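Local coordinates for protein transcriptional regulator, GntR family (Ralstonia eutropha, PDB 3IHU) that probably binds DNA through a winged helix-turn-helix domain to regulate transcription, at residues A[29-42]-A[68-81]. Residues are numbered along the deposited sequence; the frame is centred on the assembly and turned at random.
Sequences LELGTFVPGQRLVE and IVDLQRHRGAVIRR
Arg39 and Leu40 pair antiparallel with Val78 and Ala77, and this short pairing shows how the wing of a winged helix-turn-helix domain is joined to the rest of its fold. Strand 39-40 follows helix 17-31 and lies along 77-79, the returning strand of the hairpin whose other arm is 69-71. Leu40 and Ala77 form the hydrogen-bonded pair: Leu40 N reaches Ala77 O at 2.8 Å and nearly straight (168°), and Ala77 N answers to Leu40 O. Further along, Ile79 N donates to Gln38 O. The type II turn from Val35 to Gln38 then brings Gly37 N to Ile79 O at 2.9 Å. Gln38 braces the same turn, its extended side chain carrying OE1 back to Val35 N.

On the inner face, Ile79 is the hub. Its CG2 meets the tip of Leu29, and its CD1 lies 3.8 Å from Phe34 CB. In Leu40, chi1 (-56°) places CG beside the backbone N and CD1 against Ile79 CG1. Leu40 also touches Ile25 and Leu45, while the end of helix 17-31, through Leu29, and the base of the wing, through Ile79, both pack on Ile168 of helix 167-172, in the helical FCD region.

The other face carries Arg39 and Val78. Bent at chi2 (-104°), the arginine chain lays its guanidinium over Val78 CG2, which sits off-centre 3.4 Å from the plane; NH1 also makes a weak bond to Gln72 OE1.

Toward the wing tip, Glu42 runs alongside Arg75, but its carboxylate forms salt bridges with Arg57 and Arg53. One water donates to Glu42 OE2 at 2.8 Å; another joins the two segments by accepting from Glu42 N and donating to His74 O.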
loop_
_atom_site.group_PDB
_atom_site.type_symbol
_atom_site.label_atom_id
_atom_site.label_comp_id
_atom_site.label_asym_id
_atom_site.label_seq_id
_atom_site.Cartn_x
_atom_site.Cartn_y
_atom_site.Cartn_z
ATOM N N LEU A 29 5.224 5.832 6.418
ATOM C CA LEU A 29 4.825 6.852 5.439
ATOM C C LEU A 29 3.301 6.914 5.372
ATOM O O LEU A 29 2.721 7.976 5.403
ATOM C CB LEU A 29 5.416 6.572 4.042
ATOM C CG LEU A 29 6.764 7.238 3.768
ATOM C CD1 LEU A 29 7.506 6.495 2.600
ATOM C CD2 LEU A 29 6.576 8.736 3.515
ATOM N N GLU A 30 2.674 5.755 5.358
ATOM C CA GLU A 30 1.220 5.660 5.369
ATOM C C GLU A 30 0.632 6.127 6.678
ATOM O O GLU A 30 -0.409 6.766 6.705
ATOM C CB GLU A 30 0.781 4.204 5.125
ATOM C CG GLU A 30 -0.747 4.071 5.026
ATOM C CD GLU A 30 -1.219 2.720 4.518
ATOM O OE1 GLU A 30 -0.392 1.790 4.387
ATOM O OE2 GLU A 30 -2.443 2.604 4.287
ATOM N N LEU A 31 1.292 5.787 7.774
ATOM C CA LEU A 31 0.800 6.174 9.079
ATOM C C LEU A 31 1.115 7.611 9.444
ATOM O O LEU A 31 0.506 8.148 10.381
ATOM C CB LEU A 31 1.351 5.244 10.151
ATOM C CG LEU A 31 0.849 3.791 10.130
ATOM C CD1 LEU A 31 1.453 2.961 11.283
ATOM C CD2 LEU A 31 -0.697 3.773 10.231
ATOM N N GLY A 32 2.070 8.234 8.750
ATOM C CA GLY A 32 2.414 9.620 9.037
ATOM C C GLY A 32 3.601 9.806 9.957
ATOM O O GLY A 32 3.895 10.924 10.322
ATOM N N THR A 33 4.294 8.740 10.332
ATOM C CA THR A 33 5.477 8.877 11.197
ATOM C C THR A 33 6.786 9.154 10.413
ATOM O O THR A 33 7.772 9.491 11.000
ATOM C CB THR A 33 5.701 7.618 12.010
ATOM O OG1 THR A 33 5.718 6.506 11.119
ATOM C CG2 THR A 33 4.567 7.442 13.094
ATOM N N PHE A 34 6.784 8.906 9.107
ATOM C CA PHE A 34 7.842 9.340 8.216
ATOM C C PHE A 34 7.115 10.127 7.118
ATOM O O PHE A 34 5.959 9.819 6.815
ATOM C CB PHE A 34 8.553 8.121 7.574
ATOM C CG PHE A 34 9.465 7.384 8.502
ATOM C CD1 PHE A 34 8.980 6.359 9.285
ATOM C CD2 PHE A 34 10.810 7.709 8.602
ATOM C CE1 PHE A 34 9.800 5.707 10.169
ATOM C CE2 PHE A 34 11.647 7.049 9.474
ATOM C CZ PHE A 34 11.137 6.043 10.267
ATOM N N VAL A 35 7.788 11.113 6.517
ATOM C CA VAL A 35 7.175 11.951 5.490
ATOM C C VAL A 35 8.028 12.116 4.206
ATOM O O VAL A 35 9.258 12.041 4.233
ATOM C CB VAL A 35 6.863 13.338 6.033
ATOM C CG1 VAL A 35 5.798 13.202 7.140
ATOM C CG2 VAL A 35 8.149 14.060 6.535
ATOM N N PRO A 36 7.364 12.364 3.071
ATOM C CA PRO A 36 8.085 12.704 1.850
ATOM C C PRO A 36 9.044 13.861 2.098
ATOM O O PRO A 36 8.685 14.819 2.808
ATOM C CB PRO A 36 6.953 13.127 0.895
ATOM C CG PRO A 36 5.766 12.342 1.391
ATOM C CD PRO A 36 5.911 12.372 2.889
ATOM N N GLY A 37 10.279 13.756 1.602
ATOM C CA GLY A 37 11.288 14.825 1.786
ATOM C C GLY A 37 12.111 14.634 3.029
ATOM O O GLY A 37 13.049 15.365 3.312
ATOM N N GLN A 38 11.771 13.638 3.828
ATOM C CA GLN A 38 12.499 13.494 5.074
ATOM C C GLN A 38 13.922 12.937 4.849
ATOM O O GLN A 38 14.128 12.017 4.022
ATOM C CB GLN A 38 11.747 12.564 5.992
ATOM C CG GLN A 38 12.297 12.542 7.338
ATOM C CD GLN A 38 11.418 11.721 8.290
ATOM O OE1 GLN A 38 10.345 11.254 7.907
ATOM N NE2 GLN A 38 11.900 11.502 9.499
ATOM N N ARG A 39 14.858 13.532 5.569
ATOM C CA ARG A 39 16.234 13.075 5.626
ATOM C C ARG A 39 16.405 11.966 6.615
ATOM O O ARG A 39 16.080 12.154 7.777
ATOM C CB ARG A 39 17.106 14.184 6.142
ATOM C CG ARG A 39 17.410 15.138 5.105
ATOM C CD ARG A 39 18.834 14.996 4.569
ATOM N NE ARG A 39 18.860 15.934 3.458
ATOM C CZ ARG A 39 19.649 15.865 2.400
ATOM N NH1 ARG A 39 20.574 14.904 2.274
ATOM N NH2 ARG A 39 19.487 16.787 1.458
ATOM N N LEU A 40 16.857 10.805 6.168
ATOM C CA LEU A 40 17.067 9.693 7.068
ATOM C C LEU A 40 18.531 9.540 7.375
ATOM O O LEU A 40 19.361 9.556 6.479
ATOM C CB LEU A 40 16.520 8.418 6.470
ATOM C CG LEU A 40 15.063 8.451 6.077
ATOM C CD1 LEU A 40 14.671 7.159 5.325
ATOM C CD2 LEU A 40 14.214 8.727 7.318
ATOM N N VAL A 41 18.847 9.411 8.657
ATOM C CA VAL A 41 20.186 9.264 9.140
ATOM C C VAL A 41 20.364 7.796 9.608
ATOM O O VAL A 41 19.575 7.314 10.438
ATOM C CB VAL A 41 20.432 10.263 10.321
ATOM C CG1 VAL A 41 21.741 10.023 10.918
ATOM C CG2 VAL A 41 20.350 11.740 9.811
ATOM N N GLU A 42 21.390 7.098 9.094
ATOM C CA GLU A 42 21.674 5.694 9.481
ATOM C C GLU A 42 21.563 5.450 11.012
ATOM O O GLU A 42 20.861 4.561 11.439
ATOM C CB GLU A 42 23.058 5.236 8.956
ATOM C CG GLU A 42 23.527 3.851 9.431
ATOM C CD GLU A 42 24.740 3.297 8.648
ATOM O OE1 GLU A 42 25.852 3.380 9.207
ATOM O OE2 GLU A 42 24.565 2.793 7.489
ATOM N N ILE A 68 11.329 4.604 -3.242
ATOM C CA ILE A 68 10.858 5.280 -2.008
ATOM C C ILE A 68 11.885 6.285 -1.504
ATOM O O ILE A 68 11.523 7.401 -1.091
ATOM C CB ILE A 68 10.607 4.267 -0.899
ATOM C CG1 ILE A 68 9.629 3.162 -1.335
ATOM C CG2 ILE A 68 10.110 4.955 0.362
ATOM C CD1 ILE A 68 8.342 3.630 -1.914
ATOM N N VAL A 69 13.174 5.938 -1.568
ATOM C CA VAL A 69 14.208 6.873 -1.163
ATOM C C VAL A 69 15.268 7.091 -2.238
ATOM O O VAL A 69 15.486 6.252 -3.098
ATOM C CB VAL A 69 14.931 6.371 0.089
ATOM C CG1 VAL A 69 13.915 6.091 1.228
ATOM C CG2 VAL A 69 15.780 5.104 -0.229
ATOM N N ASP A 70 15.940 8.218 -2.159
ATOM C CA ASP A 70 17.199 8.395 -2.866
ATOM C C ASP A 70 18.327 8.318 -1.836
ATOM O O ASP A 70 18.371 9.119 -0.904
ATOM C CB ASP A 70 17.284 9.756 -3.556
ATOM C CG ASP A 70 16.303 9.897 -4.676
ATOM O OD1 ASP A 70 15.882 8.860 -5.254
ATOM O OD2 ASP A 70 15.954 11.065 -4.960
ATOM N N LEU A 71 19.246 7.384 -2.072
ATOM C CA LEU A 71 20.467 7.263 -1.298
ATOM C C LEU A 71 21.330 8.519 -1.403
ATOM O O LEU A 71 21.393 9.151 -2.451
ATOM C CB LEU A 71 21.258 6.023 -1.747
ATOM C CG LEU A 71 20.559 4.659 -1.627
ATOM C CD1 LEU A 71 21.573 3.513 -1.794
ATOM C CD2 LEU A 71 19.807 4.532 -0.308
ATOM N N GLN A 72 21.974 8.875 -0.298
ATOM C CA GLN A 72 22.842 10.058 -0.229
ATOM C C GLN A 72 24.224 9.608 0.219
ATOM O O GLN A 72 24.458 8.422 0.441
ATOM C CB GLN A 72 22.310 11.071 0.806
ATOM C CG GLN A 72 20.823 11.456 0.651
ATOM C CD GLN A 72 20.567 12.337 -0.567
ATOM O OE1 GLN A 72 20.502 13.574 -0.466
ATOM N NE2 GLN A 72 20.434 11.703 -1.730
ATOM N N ARG A 73 25.125 10.566 0.386
ATOM C CA ARG A 73 26.458 10.287 0.937
ATOM C C ARG A 73 26.383 10.063 2.460
ATOM O O ARG A 73 25.389 10.413 3.129
ATOM C CB ARG A 73 27.424 11.445 0.616
ATOM N N HIS A 74 27.452 9.488 2.998
ATOM C CA HIS A 74 27.594 9.274 4.442
ATOM C C HIS A 74 26.505 8.337 4.989
ATOM O O HIS A 74 26.108 8.469 6.137
ATOM C CB HIS A 74 27.636 10.619 5.195
ATOM C CG HIS A 74 28.425 11.679 4.481
ATOM N ND1 HIS A 74 29.799 11.798 4.595
ATOM C CD2 HIS A 74 28.032 12.651 3.616
ATOM C CE1 HIS A 74 30.212 12.809 3.848
ATOM N NE2 HIS A 74 29.161 13.336 3.237
ATOM N N ARG A 75 26.071 7.385 4.152
ATOM C CA ARG A 75 25.167 6.310 4.549
ATOM C C ARG A 75 23.727 6.767 4.780
ATOM O O ARG A 75 22.959 6.080 5.473
ATOM C CB ARG A 75 25.675 5.605 5.827
ATOM C CG ARG A 75 27.125 5.108 5.772
ATOM C CD ARG A 75 27.294 4.047 4.684
ATOM N NE ARG A 75 28.613 3.376 4.772
ATOM C CZ ARG A 75 28.989 2.337 4.023
ATOM N NH1 ARG A 75 28.167 1.822 3.117
ATOM N NH2 ARG A 75 30.194 1.798 4.183
ATOM N N GLY A 76 23.352 7.899 4.200
ATOM C CA GLY A 76 22.026 8.488 4.458
ATOM C C GLY A 76 21.075 8.323 3.287
ATOM O O GLY A 76 21.380 7.608 2.329
ATOM N N ALA A 77 19.880 8.921 3.405
ATOM C CA ALA A 77 18.861 8.791 2.362
ATOM C C ALA A 77 17.832 9.900 2.516
ATOM O O ALA A 77 17.750 10.524 3.575
ATOM C CB ALA A 77 18.194 7.427 2.434
ATOM N N VAL A 78 17.062 10.161 1.464
ATOM C CA VAL A 78 15.998 11.157 1.534
ATOM C C VAL A 78 14.765 10.459 1.006
ATOM O O VAL A 78 14.818 9.769 0.019
ATOM C CB VAL A 78 16.376 12.515 0.783
ATOM C CG1 VAL A 78 15.225 13.503 0.780
ATOM C CG2 VAL A 78 17.518 13.169 1.488
ATOM N N ILE A 79 13.653 10.554 1.714
ATOM C CA ILE A 79 12.441 9.998 1.197
ATOM C C ILE A 79 12.029 10.863 -0.031
ATOM O O ILE A 79 12.076 12.091 0.007
ATOM C CB ILE A 79 11.315 9.913 2.294
ATOM C CG1 ILE A 79 11.814 9.077 3.479
ATOM C CG2 ILE A 79 10.019 9.347 1.712
ATOM C CD1 ILE A 79 10.742 8.817 4.579
ATOM N N ARG A 80 11.668 10.209 -1.105
ATOM C CA ARG A 80 11.322 10.929 -2.347
ATOM C C ARG A 80 10.002 11.712 -2.202
ATOM O O ARG A 80 9.142 11.347 -1.405
ATOM C CB ARG A 80 11.241 9.941 -3.523
ATOM C CG ARG A 80 12.633 9.443 -3.937
ATOM C CD ARG A 80 12.616 8.649 -5.275
ATOM N NE ARG A 80 12.305 9.523 -6.395
ATOM C CZ ARG A 80 11.342 9.305 -7.283
ATOM N NH1 ARG A 80 10.599 8.193 -7.234
ATOM N NH2 ARG A 80 11.140 10.186 -8.253
ATOM N N ARG A 81 9.891 12.805 -2.944
ATOM C CA ARG A 81 8.617 13.441 -3.259
ATOM C C ARG A 81 8.452 13.312 -4.733
ATOM O O ARG A 81 9.416 13.510 -5.448
ATOM C CB ARG A 81 8.653 14.949 -2.995
ATOM C CG ARG A 81 8.644 15.382 -1.571
ATOM C CD ARG A 81 8.381 16.922 -1.546
ATOM N NE ARG A 81 8.378 17.460 -0.174
ATOM C CZ ARG A 81 9.434 17.982 0.452
ATOM N NH1 ARG A 81 10.615 18.070 -0.146
ATOM N NH2 ARG A 81 9.315 18.432 1.691
HETATM O O HOH W 1 23.641 8.747 7.933
HETATM O O HOH W 2 22.656 3.617 5.666
#